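Local coordinates for protein plasma serine protease inhibitor (Homo sapiens, PDB 3DY0) that inhibits serine proteases of blood plasma and other body fluids in a heparin-dependent manner, trapping them irreversibly through a cleavable reactive centre loop, at residues F169-E174 and V221-A227. Numbering follows the deposited sequence.
Sequences FKAKWE and VPYQGNA
Tyr223 lies between Trp173 and Phe169 in an aromatic cluster of the serpin fold, where the end of strand 159-172 meets the turn joining strands 216-222 and 228-234. Trp173 and Tyr223 run side by side with their planes only 7° apart, but the rings are slid so that the tyrosine covers little more than the rim of the indole: Trp173 CZ3 sits 3.3 Å from Tyr223 CE1. Both side chains leave the backbone with CG anti to the carbonyl carbon, which points the two flat groups the same way and leaves them nearly parallel with little overlap. Phe169 meets Tyr223 differently, presenting its edge to a tyrosine face in a T-shaped pair with planes at 74°; Phe169 CZ approaches Tyr223 CD2 to 3.8 Å, while CE2 rests against the methyl of Ala227. On the Phe169 side of the tyrosine ring, the small Ala171 brings its CB obliquely against Tyr223 CD1, and Val221 CG1 meets Trp173 CE3 and CZ3 obliquely. Tyrosine and tryptophan suit this buried place because each also carries a polar group that is satisfied: Tyr223 OH and Thr324 OG1 share a hydrogen bond, and Trp173 NE1 donates one to Asp320 O, tying the cluster to strand 323-335 and the turn before it. A single beta bridge, Trp173 with Tyr223, aligns the backbones. It is flanked by two hydrogen bonds, Gln224 N to Lys172 O, nearly in line with the carbonyl, and Glu174 N to Pro222 O. At the more exposed border, the aliphatic part of Lys172 runs alongside the extended Gln224, whose amide reaches Gly88 O. One water also links Glu174 O (2.8 Å) to Gln224 OE1 (3.2 Å), donating to both oxygens.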
# COMPACT_ATOMS: atom_id res chain seq x y z
N PHE A 169 6.75 8.31 -0.61
CA PHE A 169 6.77 8.76 -2.00
C PHE A 169 6.42 10.24 -2.10
O PHE A 169 5.45 10.71 -1.52
CB PHE A 169 5.77 7.92 -2.82
CG PHE A 169 5.54 8.42 -4.22
CD1 PHE A 169 4.50 9.31 -4.50
CD2 PHE A 169 6.34 7.97 -5.27
CE1 PHE A 169 4.26 9.74 -5.81
CE2 PHE A 169 6.10 8.40 -6.58
CZ PHE A 169 5.06 9.28 -6.85
N LYS A 170 7.24 10.98 -2.84
CA LYS A 170 6.97 12.39 -3.05
C LYS A 170 7.45 12.73 -4.45
O LYS A 170 8.60 12.48 -4.79
CB LYS A 170 7.70 13.27 -2.03
CG LYS A 170 7.48 14.76 -2.29
CD LYS A 170 8.16 15.64 -1.25
CE LYS A 170 8.03 17.11 -1.62
NZ LYS A 170 8.76 17.98 -0.66
N ALA A 171 6.56 13.29 -5.25
CA ALA A 171 6.92 13.66 -6.61
C ALA A 171 6.10 14.82 -7.11
O ALA A 171 4.95 15.01 -6.70
CB ALA A 171 6.74 12.46 -7.53
N LYS A 172 6.70 15.61 -8.00
CA LYS A 172 6.00 16.72 -8.61
C LYS A 172 5.38 16.15 -9.88
O LYS A 172 5.92 15.20 -10.45
CB LYS A 172 6.98 17.82 -9.01
CG LYS A 172 7.73 18.47 -7.86
CD LYS A 172 8.78 19.42 -8.40
CE LYS A 172 9.48 20.16 -7.26
NZ LYS A 172 10.55 21.06 -7.79
N TRP A 173 4.26 16.72 -10.31
CA TRP A 173 3.66 16.27 -11.56
C TRP A 173 4.66 16.70 -12.62
O TRP A 173 5.39 17.67 -12.41
CB TRP A 173 2.35 16.99 -11.84
CG TRP A 173 1.23 16.68 -10.90
CD1 TRP A 173 0.58 17.55 -10.08
CD2 TRP A 173 0.60 15.41 -10.72
NE1 TRP A 173 -0.42 16.91 -9.40
CE2 TRP A 173 -0.43 15.59 -9.77
CE3 TRP A 173 0.80 14.13 -11.27
CZ2 TRP A 173 -1.26 14.54 -9.35
CZ3 TRP A 173 -0.03 13.09 -10.85
CH2 TRP A 173 -1.04 13.30 -9.90
N GLU A 174 4.71 15.99 -13.74
CA GLU A 174 5.61 16.39 -14.82
C GLU A 174 5.15 17.78 -15.25
O GLU A 174 5.96 18.66 -15.53
CB GLU A 174 5.49 15.40 -15.98
CG GLU A 174 6.45 15.69 -17.12
CD GLU A 174 6.36 14.64 -18.21
OE1 GLU A 174 5.28 14.49 -18.80
OE2 GLU A 174 7.38 13.97 -18.47
N VAL A 221 -1.51 10.28 -15.53
CA VAL A 221 -0.94 11.60 -15.27
C VAL A 221 0.47 11.35 -14.75
O VAL A 221 0.65 10.89 -13.63
CB VAL A 221 -1.76 12.37 -14.22
CG1 VAL A 221 -1.24 13.80 -14.10
CG2 VAL A 221 -3.23 12.37 -14.60
N PRO A 222 1.48 11.66 -15.57
CA PRO A 222 2.88 11.45 -15.19
C PRO A 222 3.52 12.33 -14.12
O PRO A 222 3.21 13.52 -13.99
CB PRO A 222 3.60 11.57 -16.53
CG PRO A 222 2.82 12.65 -17.20
CD PRO A 222 1.38 12.26 -16.91
N TYR A 223 4.42 11.72 -13.36
CA TYR A 223 5.18 12.43 -12.33
C TYR A 223 6.55 12.67 -12.94
O TYR A 223 6.88 12.06 -13.96
CB TYR A 223 5.37 11.56 -11.09
CG TYR A 223 4.13 11.36 -10.27
CD1 TYR A 223 3.56 12.43 -9.57
CD2 TYR A 223 3.51 10.12 -10.21
CE1 TYR A 223 2.40 12.26 -8.83
CE2 TYR A 223 2.35 9.93 -9.47
CZ TYR A 223 1.80 11.01 -8.79
OH TYR A 223 0.64 10.84 -8.07
N GLN A 224 7.32 13.56 -12.34
CA GLN A 224 8.68 13.78 -12.82
C GLN A 224 9.34 12.45 -12.50
O GLN A 224 9.24 11.96 -11.38
CB GLN A 224 9.37 14.90 -12.04
CG GLN A 224 9.08 16.28 -12.58
CD GLN A 224 9.94 17.35 -11.93
OE1 GLN A 224 10.11 18.44 -12.48
NE2 GLN A 224 10.47 17.04 -10.76
N GLY A 225 10.00 11.85 -13.49
CA GLY A 225 10.63 10.56 -13.26
C GLY A 225 9.81 9.48 -13.95
O GLY A 225 8.94 9.79 -14.76
N ASN A 226 10.07 8.22 -13.62
CA ASN A 226 9.36 7.12 -14.25
C ASN A 226 7.98 6.80 -13.69
O ASN A 226 7.20 6.09 -14.33
CB ASN A 226 10.23 5.85 -14.20
CG ASN A 226 9.77 4.79 -15.19
OD1 ASN A 226 10.27 3.66 -15.17
ND2 ASN A 226 8.84 5.15 -16.06
N ALA A 227 7.65 7.31 -12.51
CA ALA A 227 6.35 7.02 -11.90
C ALA A 227 5.18 7.74 -12.54
O ALA A 227 5.34 8.79 -13.16
CB ALA A 227 6.39 7.33 -10.40
O HOH W 1 9.51 15.48 -8.35
O HOH W 2 8.73 18.88 -15.29
O HOH W 3 7.84 11.69 -17.05